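Local coordinates for outer membrane protein YopM (Yersinia pestis, PDB 1JL5) that acts as a secreted virulence effector that probably alters host cell physiology and promotes bacterial survival in host tissues, at residues 111-116 with 128-133; 124-129 with 144-149; 173-178 with 195-200; 330-335 with 347-352. All blocks are in the same frame, centred on the assembly; numbering follows the deposited sequence.

Contact 1: 111-116 with 128-133; sequences QSLKSL and DLPPLL
The carboxamide of Q111 meets the ring of P131: P131 CD is 3.1 Å from Q111 OE1 and lies well off the amide plane, to one side of it, with P131 CG beside it. The two side chains run at roughly 90° to each other, and the bend of Q111 at chi2 (-66°) helps bring CD beside the proline. This is packing between successive coils of a leucine-rich repeat solenoid, where the entry to strand 115-117 runs beside a type I beta turn, P130 to L133. Within that turn L133 N donates to P130 O (2.9 Å). Beside Q111, L132 lays its CD1 on Q111 O at 3.2 Å. Deeper in, L113 CB touches P130 CG (3.8 Å), their side chains extending in a common direction into the core shared with L96 and L109. The backbones also meet in a CA-H...O contact: K114 CA lies 3.4 Å from L132 O, with 157° at the hydrogen. Conventional backbone bonds take K114 to E94 on one neighbouring coil and to E134 and Y135 on the other. At the inner end of the contact, L133 CD1 lies 3.8 Å from L116 CB.

Contact 2: 124-129 with 144-149; sequences KALSDL and EKLPEL
K124 and E144 join two loops of neighbouring leucine-rich repeats twice, once through the backbone and once through the side chains. The segments contain no regular helix or strand and run only 8° apart, so one coil of the solenoid lies nearly parallel on the next. E144 N donates to K124 O over 3.1 Å with a nearly straight N-H...O angle (165°), the donor standing somewhat above the carbonyl plane. The side chains lie alongside one another, and K124 NZ forms a salt bridge with E144 OE2 at 3.1 Å; the bend at chi3 of the lysine (63°) helps set CE beside that same carboxylate oxygen.

Farther along, water takes over as the link between the two segments. One molecule accepts from L126 N at 2.7 Å and donates to K145 O. A second donates to D128 OD1 at 2.6 Å and accepts from E148 N, so the aspartate carboxylate reaches the E148 backbone through this water. The third accepts from L129 N and gives a proton to E148 O at 2.6 Å. The carboxylate of E148 itself turns to Q150, whose NE2 bonds to OE2.

P147, which lacks an N-H, makes its contacts through carbon. Its CD rests 3.6 Å from L126 CB, while its CG meets S127 O and, nearly at right angles, the L129 side chain. Toward the core around L136, L129 CD1 and L149 CD2 press together at 3.4 Å, tighter than usual for two methyls.

Contact 3: 173-178 with 195-200; sequences PSLEFI and PFLTAI
L175 and L197 share the same first torsion, each with CG anti to the backbone N (chi1 -170° and -174°), and, with the backbones in register, lie side by side pointing the same way, L175 CG 3.7 Å from L197 CD1. T198 differs: its first torsion sets OG1 between the backbone N and the carbonyl carbon, within 3.1 Å of E176 O. Two backbone N-H groups also bond to this oxygen. T198 N approaches E176 O at 2.7 Å from above the carbonyl plane, and A199 N approaches in that plane at 3.2 Å.

These bonds open the parallel pairing of strands 177-179 and 199-201 in the leucine-rich repeat solenoid. I178 N then donates to A199 O (3.0 Å, 170°), while F177 CD2 meets A199 CB on the sheet face opposite I178 and I200. Before the strands, P173 O lies at the edge of the F196 ring, 3.3 Å from CD2, and P195 CB stands over one face of that ring. A water donates to P173 O and L175 O and accepts from F196 N.

The chemistry thus changes along the contact: water spans the loop ends, one carbonyl gathers two N-H groups at the strand entrance, and a straight interstrand bond follows. On the other side E176 and F177 bond to K156 and I158, so the same ladder continues into the preceding repeat.

Contact 4: 330-335 with 347-352; sequences IELPAL and NHLAEV
Leucine-rich repeats 13 and 14 meet here through the loops that leave their strands, with L349 packed against L332 and I330 beside H348. CG of L349 is anti to its carbonyl carbon (chi1 -56°), and the branch beyond divides its work: CD1 lies 3.5 Å from L332 CD1, the two side chains crossing at about 90°, whereas CD2 sits 3.3 Å from E331 N. L342 of the intervening strand and L312 also touch L332. At the outer end, I330 CG2 meets H348 CB at 3.6 Å.

Polar groups of the two loops communicate through water. One molecule accepts from L332 N at 2.6 Å and donates to E351 O at 2.5 Å. Another accepts from E351 N at 2.7 Å and approaches I330 O at 2.6 Å, although this water has other possible acceptors nearby. N347 links its own coil to the preceding one in the manner of the asparagine ladder of such repeats: its ND2 donates to A344 O and to V324 O, and its OD1 accepts from L329 N.

H348 looks beyond the chain. Its NE2 is hydrogen-bonded to S206 OG of the second subunit, whose I226 also packs on I330. The contact therefore combines leucine packing inside the solenoid with a polar and apolar grip on another subunit of the tetramer.

How the contacts relate
Contacts 1 and 2 overlap along the chain, then contacts 3 and 4 follow, each joining neighbouring coils of one solenoid. Contacts 1 and 2 share D128 and L129, with centres 12 Å apart: 124-129 leads from the loop stacking of contact 2 into the turn of contact 1. The centre of contact 3 is about 17 Å from that of contact 1 and 18 Å from that of contact 2; contacts 1 and 3 both reach the ladder of parallel strands. Contact 4 stands apart, its centre 44 to 57 Å from the others and across the chain's centre. Similar coil-to-coil joints thus recur at well-separated places along the solenoid, and among these four it is contact 4 that touches another subunit.

Contact 1: 111-116 with 128-133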
loop_
_atom_site.group_PDB
_atom_site.type_symbol
_atom_site.label_atom_id
_atom_site.label_comp_id
_atom_site.label_asym_id
_atom_site.label_seq_id
_atom_site.Cartn_x
_atom_site.Cartn_y
_atom_site.Cartn_z
ATOM N N GLN A 111 45.211 16.980 9.430
ATOM C CA GLN A 111 46.015 16.200 8.505
ATOM C C GLN A 111 46.038 14.770 9.013
ATOM O O GLN A 111 46.492 13.857 8.329
ATOM C CB GLN A 111 47.436 16.755 8.455
ATOM C CG GLN A 111 47.509 18.149 7.883
ATOM C CD GLN A 111 47.117 18.176 6.428
ATOM O OE1 GLN A 111 47.818 17.626 5.579
ATOM N NE2 GLN A 111 45.986 18.808 6.126
ATOM N N SER A 112 45.541 14.591 10.227
ATOM C CA SER A 112 45.493 13.282 10.852
ATOM C C SER A 112 44.171 12.584 10.553
ATOM O O SER A 112 43.986 11.415 10.897
ATOM C CB SER A 112 45.642 13.433 12.359
ATOM O OG SER A 112 44.628 14.289 12.858
ATOM N N LEU A 113 43.251 13.300 9.917
ATOM C CA LEU A 113 41.950 12.723 9.616
ATOM C C LEU A 113 42.054 11.545 8.659
ATOM O O LEU A 113 42.575 11.664 7.549
ATOM C CB LEU A 113 41.007 13.773 9.025
ATOM C CG LEU A 113 39.535 13.402 9.230
ATOM C CD1 LEU A 113 39.223 13.480 10.719
ATOM C CD2 LEU A 113 38.624 14.329 8.440
ATOM N N LYS A 114 41.557 10.402 9.107
ATOM C CA LYS A 114 41.568 9.198 8.297
ATOM C C LYS A 114 40.142 8.891 7.881
ATOM O O LYS A 114 39.895 8.294 6.835
ATOM C CB LYS A 114 42.119 8.021 9.099
ATOM C CG LYS A 114 43.604 8.103 9.390
ATOM C CD LYS A 114 44.043 6.895 10.193
ATOM C CE LYS A 114 45.552 6.861 10.368
ATOM N NZ LYS A 114 45.950 5.689 11.195
ATOM N N SER A 115 39.199 9.317 8.707
ATOM C CA SER A 115 37.805 9.053 8.422
ATOM C C SER A 115 36.923 10.284 8.561
ATOM O O SER A 115 36.880 10.924 9.612
ATOM C CB SER A 115 37.302 7.948 9.347
ATOM O OG SER A 115 35.956 7.633 9.062
ATOM N N LEU A 116 36.224 10.610 7.482
ATOM C CA LEU A 116 35.316 11.743 7.468
ATOM C C LEU A 116 33.921 11.229 7.153
ATOM O O LEU A 116 33.641 10.843 6.021
ATOM C CB LEU A 116 35.732 12.759 6.406
ATOM C CG LEU A 116 34.744 13.911 6.221
ATOM C CD1 LEU A 116 34.626 14.696 7.529
ATOM C CD2 LEU A 116 35.202 14.810 5.091
ATOM N N ASP A 128 39.970 20.144 -0.261
ATOM C CA ASP A 128 40.801 19.022 -0.640
ATOM C C ASP A 128 40.895 18.115 0.564
ATOM O O ASP A 128 41.061 18.572 1.690
ATOM C CB ASP A 128 42.177 19.501 -1.080
ATOM C CG ASP A 128 42.102 20.391 -2.292
ATOM O OD1 ASP A 128 41.193 20.167 -3.118
ATOM O OD2 ASP A 128 42.942 21.304 -2.426
ATOM N N LEU A 129 40.767 16.821 0.317
ATOM C CA LEU A 129 40.786 15.834 1.379
ATOM C C LEU A 129 42.057 15.781 2.198
ATOM O O LEU A 129 43.150 16.058 1.702
ATOM C CB LEU A 129 40.526 14.446 0.800
ATOM C CG LEU A 129 39.256 14.305 -0.035
ATOM C CD1 LEU A 129 39.133 12.861 -0.499
ATOM C CD2 LEU A 129 38.038 14.721 0.792
ATOM N N PRO A 130 41.921 15.434 3.483
ATOM C CA PRO A 130 43.074 15.330 4.371
ATOM C C PRO A 130 43.914 14.235 3.719
ATOM O O PRO A 130 43.374 13.222 3.270
ATOM C CB PRO A 130 42.445 14.881 5.684
ATOM C CG PRO A 130 41.086 15.480 5.635
ATOM C CD PRO A 130 40.665 15.224 4.223
ATOM N N PRO A 131 45.239 14.415 3.658
ATOM C CA PRO A 131 46.114 13.418 3.037
ATOM C C PRO A 131 45.927 11.975 3.487
ATOM O O PRO A 131 46.120 11.049 2.707
ATOM C CB PRO A 131 47.511 13.947 3.353
ATOM C CG PRO A 131 47.313 14.634 4.667
ATOM C CD PRO A 131 46.030 15.391 4.429
ATOM N N LEU A 132 45.545 11.781 4.740
ATOM C CA LEU A 132 45.376 10.434 5.266
ATOM C C LEU A 132 43.951 9.899 5.189
ATOM O O LEU A 132 43.665 8.818 5.703
ATOM C CB LEU A 132 45.842 10.389 6.720
ATOM C CG LEU A 132 47.245 10.934 7.002
ATOM C CD1 LEU A 132 47.542 10.790 8.486
ATOM C CD2 LEU A 132 48.275 10.180 6.173
ATOM N N LEU A 133 43.055 10.638 4.547
ATOM C CA LEU A 133 41.678 10.193 4.472
ATOM C C LEU A 133 41.540 8.788 3.898
ATOM O O LEU A 133 41.955 8.504 2.775
ATOM C CB LEU A 133 40.832 11.172 3.655
ATOM C CG LEU A 133 39.347 11.058 4.017
ATOM C CD1 LEU A 133 39.173 11.435 5.482
ATOM C CD2 LEU A 133 38.505 11.954 3.125
#

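Contact 2: 124-129 with 144-149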
loop_
_atom_site.group_PDB
_atom_site.type_symbol
_atom_site.label_atom_id
_atom_site.label_comp_id
_atom_site.label_asym_id
_atom_site.label_seq_id
_atom_site.Cartn_x
_atom_site.Cartn_y
_atom_site.Cartn_z
ATOM N N LYS A 124 27.951 21.454 0.200
ATOM C CA LYS A 124 27.862 21.648 -1.239
ATOM C C LYS A 124 29.240 21.459 -1.839
ATOM O O LYS A 124 29.390 21.282 -3.047
ATOM C CB LYS A 124 27.332 23.046 -1.567
ATOM C CG LYS A 124 25.899 23.280 -1.110
ATOM C CD LYS A 124 25.292 24.514 -1.771
ATOM C CE LYS A 124 25.191 24.338 -3.282
ATOM N NZ LYS A 124 24.535 25.495 -3.963
ATOM N N ALA A 125 30.250 21.487 -0.980
ATOM C CA ALA A 125 31.619 21.316 -1.431
ATOM C C ALA A 125 32.478 20.768 -0.308
ATOM O O ALA A 125 32.115 20.839 0.863
ATOM C CB ALA A 125 32.180 22.644 -1.913
ATOM N N LEU A 126 33.614 20.205 -0.685
ATOM C CA LEU A 126 34.557 19.657 0.271
ATOM C C LEU A 126 35.900 20.255 -0.073
ATOM O O LEU A 126 36.238 20.404 -1.245
ATOM C CB LEU A 126 34.664 18.138 0.141
ATOM C CG LEU A 126 33.487 17.247 0.514
ATOM C CD1 LEU A 126 33.844 15.802 0.186
ATOM C CD2 LEU A 126 33.171 17.401 1.992
ATOM N N SER A 127 36.664 20.612 0.944
ATOM C CA SER A 127 37.982 21.153 0.693
ATOM C C SER A 127 38.793 19.932 0.307
ATOM O O SER A 127 38.345 18.804 0.514
ATOM C CB SER A 127 38.544 21.783 1.962
ATOM O OG SER A 127 37.758 22.893 2.344
ATOM N N ASP A 128 39.970 20.144 -0.261
ATOM C CA ASP A 128 40.801 19.022 -0.640
ATOM C C ASP A 128 40.895 18.115 0.564
ATOM O O ASP A 128 41.061 18.572 1.690
ATOM C CB ASP A 128 42.177 19.501 -1.080
ATOM C CG ASP A 128 42.102 20.391 -2.292
ATOM O OD1 ASP A 128 41.193 20.167 -3.118
ATOM O OD2 ASP A 128 42.942 21.304 -2.426
ATOM N N LEU A 129 40.767 16.821 0.317
ATOM C CA LEU A 129 40.786 15.834 1.379
ATOM C C LEU A 129 42.057 15.781 2.198
ATOM O O LEU A 129 43.150 16.058 1.702
ATOM C CB LEU A 129 40.526 14.446 0.800
ATOM C CG LEU A 129 39.256 14.305 -0.035
ATOM C CD1 LEU A 129 39.133 12.861 -0.499
ATOM C CD2 LEU A 129 38.038 14.721 0.792
ATOM N N GLU A 144 28.258 19.365 -5.142
ATOM C CA GLU A 144 28.072 19.629 -6.560
ATOM C C GLU A 144 29.253 19.012 -7.270
ATOM O O GLU A 144 29.173 18.625 -8.430
ATOM C CB GLU A 144 28.049 21.133 -6.806
ATOM C CG GLU A 144 27.248 21.890 -5.770
ATOM C CD GLU A 144 26.052 22.586 -6.360
ATOM O OE1 GLU A 144 25.269 21.920 -7.072
ATOM O OE2 GLU A 144 25.893 23.798 -6.106
ATOM N N LYS A 145 30.360 18.930 -6.546
ATOM C CA LYS A 145 31.577 18.357 -7.074
ATOM C C LYS A 145 32.399 17.871 -5.904
ATOM O O LYS A 145 32.171 18.263 -4.766
ATOM C CB LYS A 145 32.360 19.401 -7.882
ATOM C CG LYS A 145 32.667 20.682 -7.127
ATOM C CD LYS A 145 33.257 21.740 -8.057
ATOM C CE LYS A 145 33.423 23.079 -7.346
ATOM N NZ LYS A 145 33.940 24.156 -8.246
ATOM N N LEU A 146 33.340 16.987 -6.184
ATOM C CA LEU A 146 34.199 16.456 -5.148
ATOM C C LEU A 146 35.595 16.989 -5.378
ATOM O O LEU A 146 35.958 17.327 -6.501
ATOM C CB LEU A 146 34.236 14.932 -5.215
ATOM C CG LEU A 146 33.014 14.158 -4.729
ATOM C CD1 LEU A 146 33.213 12.678 -5.028
ATOM C CD2 LEU A 146 32.819 14.381 -3.238
ATOM N N PRO A 147 36.390 17.102 -4.314
ATOM C CA PRO A 147 37.748 17.598 -4.528
ATOM C C PRO A 147 38.481 16.442 -5.194
ATOM O O PRO A 147 37.961 15.324 -5.235
ATOM C CB PRO A 147 38.243 17.855 -3.110
ATOM C CG PRO A 147 37.549 16.786 -2.326
ATOM C CD PRO A 147 36.142 16.838 -2.887
ATOM N N GLU A 148 39.668 16.699 -5.724
ATOM C CA GLU A 148 40.436 15.640 -6.357
ATOM C C GLU A 148 40.514 14.475 -5.378
ATOM O O GLU A 148 40.670 14.676 -4.178
ATOM C CB GLU A 148 41.835 16.142 -6.703
ATOM C CG GLU A 148 42.757 15.074 -7.254
ATOM C CD GLU A 148 44.088 15.641 -7.698
ATOM O OE1 GLU A 148 44.771 16.275 -6.863
ATOM O OE2 GLU A 148 44.448 15.455 -8.880
ATOM N N LEU A 149 40.399 13.256 -5.891
ATOM C CA LEU A 149 40.428 12.071 -5.044
ATOM C C LEU A 149 41.565 11.124 -5.388
ATOM O O LEU A 149 42.034 10.374 -4.536
ATOM C CB LEU A 149 39.112 11.300 -5.188
ATOM C CG LEU A 149 37.798 12.056 -4.991
ATOM C CD1 LEU A 149 36.633 11.153 -5.382
ATOM C CD2 LEU A 149 37.678 12.509 -3.551
HETATM O O HOH W 1 34.019 19.434 -3.260
HETATM O O HOH W 2 40.591 19.296 -5.483
HETATM O O HOH W 3 41.304 16.472 -2.360
#

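Contact 3: 173-178 with 195-200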
loop_
_atom_site.group_PDB
_atom_site.type_symbol
_atom_site.label_atom_id
_atom_site.label_comp_id
_atom_site.label_asym_id
_atom_site.label_seq_id
_atom_site.Cartn_x
_atom_site.Cartn_y
_atom_site.Cartn_z
ATOM N N PRO A 173 43.945 4.935 -6.551
ATOM C CA PRO A 173 44.231 3.505 -6.665
ATOM C C PRO A 173 43.897 2.762 -5.382
ATOM O O PRO A 173 43.710 1.548 -5.387
ATOM C CB PRO A 173 45.725 3.480 -6.966
ATOM C CG PRO A 173 45.915 4.738 -7.764
ATOM C CD PRO A 173 45.103 5.740 -6.980
ATOM N N SER A 174 43.824 3.496 -4.279
ATOM C CA SER A 174 43.521 2.896 -2.989
ATOM C C SER A 174 42.032 2.632 -2.827
ATOM O O SER A 174 41.617 1.915 -1.918
ATOM C CB SER A 174 43.984 3.814 -1.861
ATOM O OG SER A 174 43.408 5.102 -2.002
ATOM N N LEU A 175 41.232 3.212 -3.711
ATOM C CA LEU A 175 39.789 3.056 -3.630
ATOM C C LEU A 175 39.342 1.603 -3.613
ATOM O O LEU A 175 39.617 0.843 -4.534
ATOM C CB LEU A 175 39.114 3.784 -4.791
ATOM C CG LEU A 175 37.592 3.867 -4.656
ATOM C CD1 LEU A 175 37.253 4.482 -3.324
ATOM C CD2 LEU A 175 37.000 4.689 -5.783
ATOM N N GLU A 176 38.646 1.219 -2.552
ATOM C CA GLU A 176 38.157 -0.141 -2.433
ATOM C C GLU A 176 36.650 -0.109 -2.555
ATOM O O GLU A 176 36.014 -1.080 -2.966
ATOM C CB GLU A 176 38.507 -0.725 -1.071
ATOM C CG GLU A 176 39.925 -0.483 -0.622
ATOM C CD GLU A 176 40.278 -1.324 0.580
ATOM O OE1 GLU A 176 39.398 -1.518 1.442
ATOM O OE2 GLU A 176 41.436 -1.785 0.665
ATOM N N PHE A 177 36.081 1.029 -2.192
ATOM C CA PHE A 177 34.646 1.163 -2.212
ATOM C C PHE A 177 34.214 2.570 -2.529
ATOM O O PHE A 177 34.663 3.533 -1.909
ATOM C CB PHE A 177 34.096 0.734 -0.847
ATOM C CG PHE A 177 32.630 1.005 -0.651
ATOM C CD1 PHE A 177 32.148 2.308 -0.556
ATOM C CD2 PHE A 177 31.733 -0.050 -0.510
ATOM C CE1 PHE A 177 30.800 2.559 -0.321
ATOM C CE2 PHE A 177 30.380 0.194 -0.273
ATOM C CZ PHE A 177 29.915 1.501 -0.176
ATOM N N ILE A 178 33.345 2.690 -3.520
ATOM C CA ILE A 178 32.810 3.983 -3.854
ATOM C C ILE A 178 31.319 3.873 -4.093
ATOM O O ILE A 178 30.850 3.076 -4.911
ATOM C CB ILE A 178 33.475 4.617 -5.083
ATOM C CG1 ILE A 178 32.894 6.020 -5.280
ATOM C CG2 ILE A 178 33.271 3.744 -6.316
ATOM C CD1 ILE A 178 33.618 6.863 -6.285
ATOM N N PRO A 195 42.973 -1.191 -8.614
ATOM C CA PRO A 195 43.362 -2.516 -8.132
ATOM C C PRO A 195 42.596 -3.052 -6.937
ATOM O O PRO A 195 42.509 -4.259 -6.752
ATOM C CB PRO A 195 44.843 -2.336 -7.820
ATOM C CG PRO A 195 44.891 -0.924 -7.323
ATOM C CD PRO A 195 44.043 -0.209 -8.352
ATOM N N PHE A 196 42.031 -2.166 -6.127
ATOM C CA PHE A 196 41.328 -2.617 -4.937
ATOM C C PHE A 196 39.852 -2.276 -4.893
ATOM O O PHE A 196 39.188 -2.531 -3.891
ATOM C CB PHE A 196 42.029 -2.055 -3.703
ATOM C CG PHE A 196 43.501 -2.336 -3.676
ATOM C CD1 PHE A 196 43.970 -3.635 -3.504
ATOM C CD2 PHE A 196 44.419 -1.310 -3.868
ATOM C CE1 PHE A 196 45.335 -3.908 -3.526
ATOM C CE2 PHE A 196 45.787 -1.574 -3.891
ATOM C CZ PHE A 196 46.244 -2.873 -3.720
ATOM N N LEU A 197 39.335 -1.703 -5.973
ATOM C CA LEU A 197 37.925 -1.352 -6.007
ATOM C C LEU A 197 37.102 -2.631 -6.034
ATOM O O LEU A 197 37.104 -3.371 -7.017
ATOM C CB LEU A 197 37.613 -0.497 -7.232
ATOM C CG LEU A 197 36.179 0.037 -7.273
ATOM C CD1 LEU A 197 35.885 0.813 -5.998
ATOM C CD2 LEU A 197 36.004 0.920 -8.488
ATOM N N THR A 198 36.398 -2.897 -4.949
ATOM C CA THR A 198 35.603 -4.105 -4.873
ATOM C C THR A 198 34.115 -3.812 -4.939
ATOM O O THR A 198 33.321 -4.677 -5.291
ATOM C CB THR A 198 35.890 -4.849 -3.578
ATOM O OG1 THR A 198 35.469 -4.046 -2.477
ATOM C CG2 THR A 198 37.380 -5.128 -3.449
ATOM N N ALA A 199 33.732 -2.592 -4.599
ATOM C CA ALA A 199 32.322 -2.248 -4.625
ATOM C C ALA A 199 32.070 -0.883 -5.218
ATOM O O ALA A 199 32.686 0.108 -4.833
ATOM C CB ALA A 199 31.738 -2.320 -3.221
ATOM N N ILE A 200 31.152 -0.847 -6.170
ATOM C CA ILE A 200 30.782 0.393 -6.814
ATOM C C ILE A 200 29.281 0.547 -6.728
ATOM O O ILE A 200 28.528 -0.333 -7.144
ATOM C CB ILE A 200 31.129 0.413 -8.311
ATOM C CG1 ILE A 200 32.634 0.274 -8.513
ATOM C CG2 ILE A 200 30.613 1.708 -8.938
ATOM C CD1 ILE A 200 33.011 0.106 -9.968
HETATM O O HOH W 4 41.424 0.594 -6.288
#

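Contact 4: 330-335 with 347-352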
loop_
_atom_site.group_PDB
_atom_site.type_symbol
_atom_site.label_atom_id
_atom_site.label_comp_id
_atom_site.label_asym_id
_atom_site.label_seq_id
_atom_site.Cartn_x
_atom_site.Cartn_y
_atom_site.Cartn_z
ATOM N N ILE A 330 0.205 -20.100 -15.969
ATOM C CA ILE A 330 -1.064 -20.761 -15.752
ATOM C C ILE A 330 -0.719 -21.950 -14.864
ATOM O O ILE A 330 -1.588 -22.635 -14.335
ATOM C CB ILE A 330 -1.692 -21.229 -17.076
ATOM C CG1 ILE A 330 -0.724 -22.147 -17.815
ATOM C CG2 ILE A 330 -2.055 -20.031 -17.930
ATOM C CD1 ILE A 330 -1.135 -23.589 -17.808
ATOM N N GLU A 331 0.576 -22.160 -14.680
ATOM C CA GLU A 331 1.040 -23.252 -13.859
ATOM C C GLU A 331 2.450 -23.008 -13.356
ATOM O O GLU A 331 3.299 -22.482 -14.074
ATOM C CB GLU A 331 0.987 -24.551 -14.662
ATOM C CG GLU A 331 1.226 -25.802 -13.857
ATOM C CD GLU A 331 0.908 -27.047 -14.667
ATOM O OE1 GLU A 331 1.590 -27.276 -15.686
ATOM O OE2 GLU A 331 -0.021 -27.790 -14.281
ATOM N N LEU A 332 2.686 -23.370 -12.103
ATOM C CA LEU A 332 4.005 -23.230 -11.522
ATOM C C LEU A 332 4.640 -24.599 -11.576
ATOM O O LEU A 332 3.951 -25.613 -11.509
ATOM C CB LEU A 332 3.914 -22.785 -10.067
ATOM C CG LEU A 332 3.431 -21.362 -9.812
ATOM C CD1 LEU A 332 3.304 -21.139 -8.320
ATOM C CD2 LEU A 332 4.409 -20.372 -10.427
ATOM N N PRO A 333 5.964 -24.655 -11.729
ATOM C CA PRO A 333 6.587 -25.975 -11.769
ATOM C C PRO A 333 6.573 -26.521 -10.347
ATOM O O PRO A 333 6.167 -25.821 -9.413
ATOM C CB PRO A 333 8.000 -25.675 -12.256
ATOM C CG PRO A 333 8.257 -24.323 -11.682
ATOM C CD PRO A 333 6.960 -23.594 -11.938
ATOM N N ALA A 334 6.998 -27.768 -10.180
ATOM C CA ALA A 334 7.043 -28.364 -8.858
ATOM C C ALA A 334 7.829 -27.390 -7.999
ATOM O O ALA A 334 8.849 -26.852 -8.424
ATOM C CB ALA A 334 7.743 -29.714 -8.909
ATOM N N LEU A 335 7.346 -27.141 -6.794
ATOM C CA LEU A 335 8.031 -26.220 -5.918
ATOM C C LEU A 335 9.147 -26.926 -5.173
ATOM O O LEU A 335 8.942 -27.983 -4.586
ATOM C CB LEU A 335 7.044 -25.617 -4.927
ATOM C CG LEU A 335 5.900 -24.849 -5.581
ATOM C CD1 LEU A 335 4.955 -24.345 -4.507
ATOM C CD2 LEU A 335 6.465 -23.697 -6.409
ATOM N N ASN A 347 -1.099 -14.045 -11.517
ATOM C CA ASN A 347 -0.730 -14.955 -12.572
ATOM C C ASN A 347 -2.012 -15.624 -12.965
ATOM O O ASN A 347 -3.075 -15.235 -12.499
ATOM C CB ASN A 347 0.293 -15.966 -12.078
ATOM C CG ASN A 347 1.696 -15.453 -12.218
ATOM O OD1 ASN A 347 2.210 -15.342 -13.327
ATOM N ND2 ASN A 347 2.317 -15.110 -11.101
ATOM N N HIS A 348 -1.917 -16.623 -13.823
ATOM C CA HIS A 348 -3.100 -17.318 -14.268
ATOM C C HIS A 348 -3.089 -18.737 -13.735
ATOM O O HIS A 348 -3.398 -19.685 -14.450
ATOM C CB HIS A 348 -3.146 -17.346 -15.784
ATOM C CG HIS A 348 -4.533 -17.317 -16.323
ATOM N ND1 HIS A 348 -5.217 -16.141 -16.531
ATOM C CD2 HIS A 348 -5.393 -18.315 -16.626
ATOM C CE1 HIS A 348 -6.441 -16.415 -16.937
ATOM N NE2 HIS A 348 -6.575 -17.728 -17.004
ATOM N N LEU A 349 -2.723 -18.874 -12.470
ATOM C CA LEU A 349 -2.661 -20.184 -11.849
ATOM C C LEU A 349 -4.036 -20.708 -11.483
ATOM O O LEU A 349 -4.810 -20.031 -10.813
ATOM C CB LEU A 349 -1.801 -20.126 -10.590
ATOM C CG LEU A 349 -0.385 -19.603 -10.803
ATOM C CD1 LEU A 349 0.349 -19.625 -9.478
ATOM C CD2 LEU A 349 0.333 -20.445 -11.858
ATOM N N ALA A 350 -4.337 -21.912 -11.948
ATOM C CA ALA A 350 -5.599 -22.563 -11.629
ATOM C C ALA A 350 -5.304 -23.291 -10.327
ATOM O O ALA A 350 -6.178 -23.482 -9.482
ATOM C CB ALA A 350 -5.969 -23.563 -12.712
ATOM N N GLU A 351 -4.041 -23.678 -10.176
ATOM C CA GLU A 351 -3.588 -24.393 -8.995
ATOM C C GLU A 351 -2.185 -23.979 -8.603
ATOM O O GLU A 351 -1.361 -23.631 -9.446
ATOM C CB GLU A 351 -3.556 -25.897 -9.255
ATOM C CG GLU A 351 -4.846 -26.507 -9.755
ATOM C CD GLU A 351 -4.647 -27.946 -10.190
ATOM O OE1 GLU A 351 -4.235 -28.767 -9.343
ATOM O OE2 GLU A 351 -4.893 -28.252 -11.378
ATOM N N VAL A 352 -1.922 -24.026 -7.307
ATOM C CA VAL A 352 -0.601 -23.739 -6.797
ATOM C C VAL A 352 -0.069 -25.153 -6.596
ATOM O O VAL A 352 -0.757 -25.995 -6.025
ATOM C CB VAL A 352 -0.660 -23.021 -5.445
ATOM C CG1 VAL A 352 0.737 -22.903 -4.862
ATOM C CG2 VAL A 352 -1.283 -21.647 -5.616
HETATM O O HOH W 5 -2.389 -23.992 -12.324
HETATM O O HOH W 6 -2.476 -27.053 -13.236
HETATM O O HOH W 7 0.640 -24.407 -10.812
#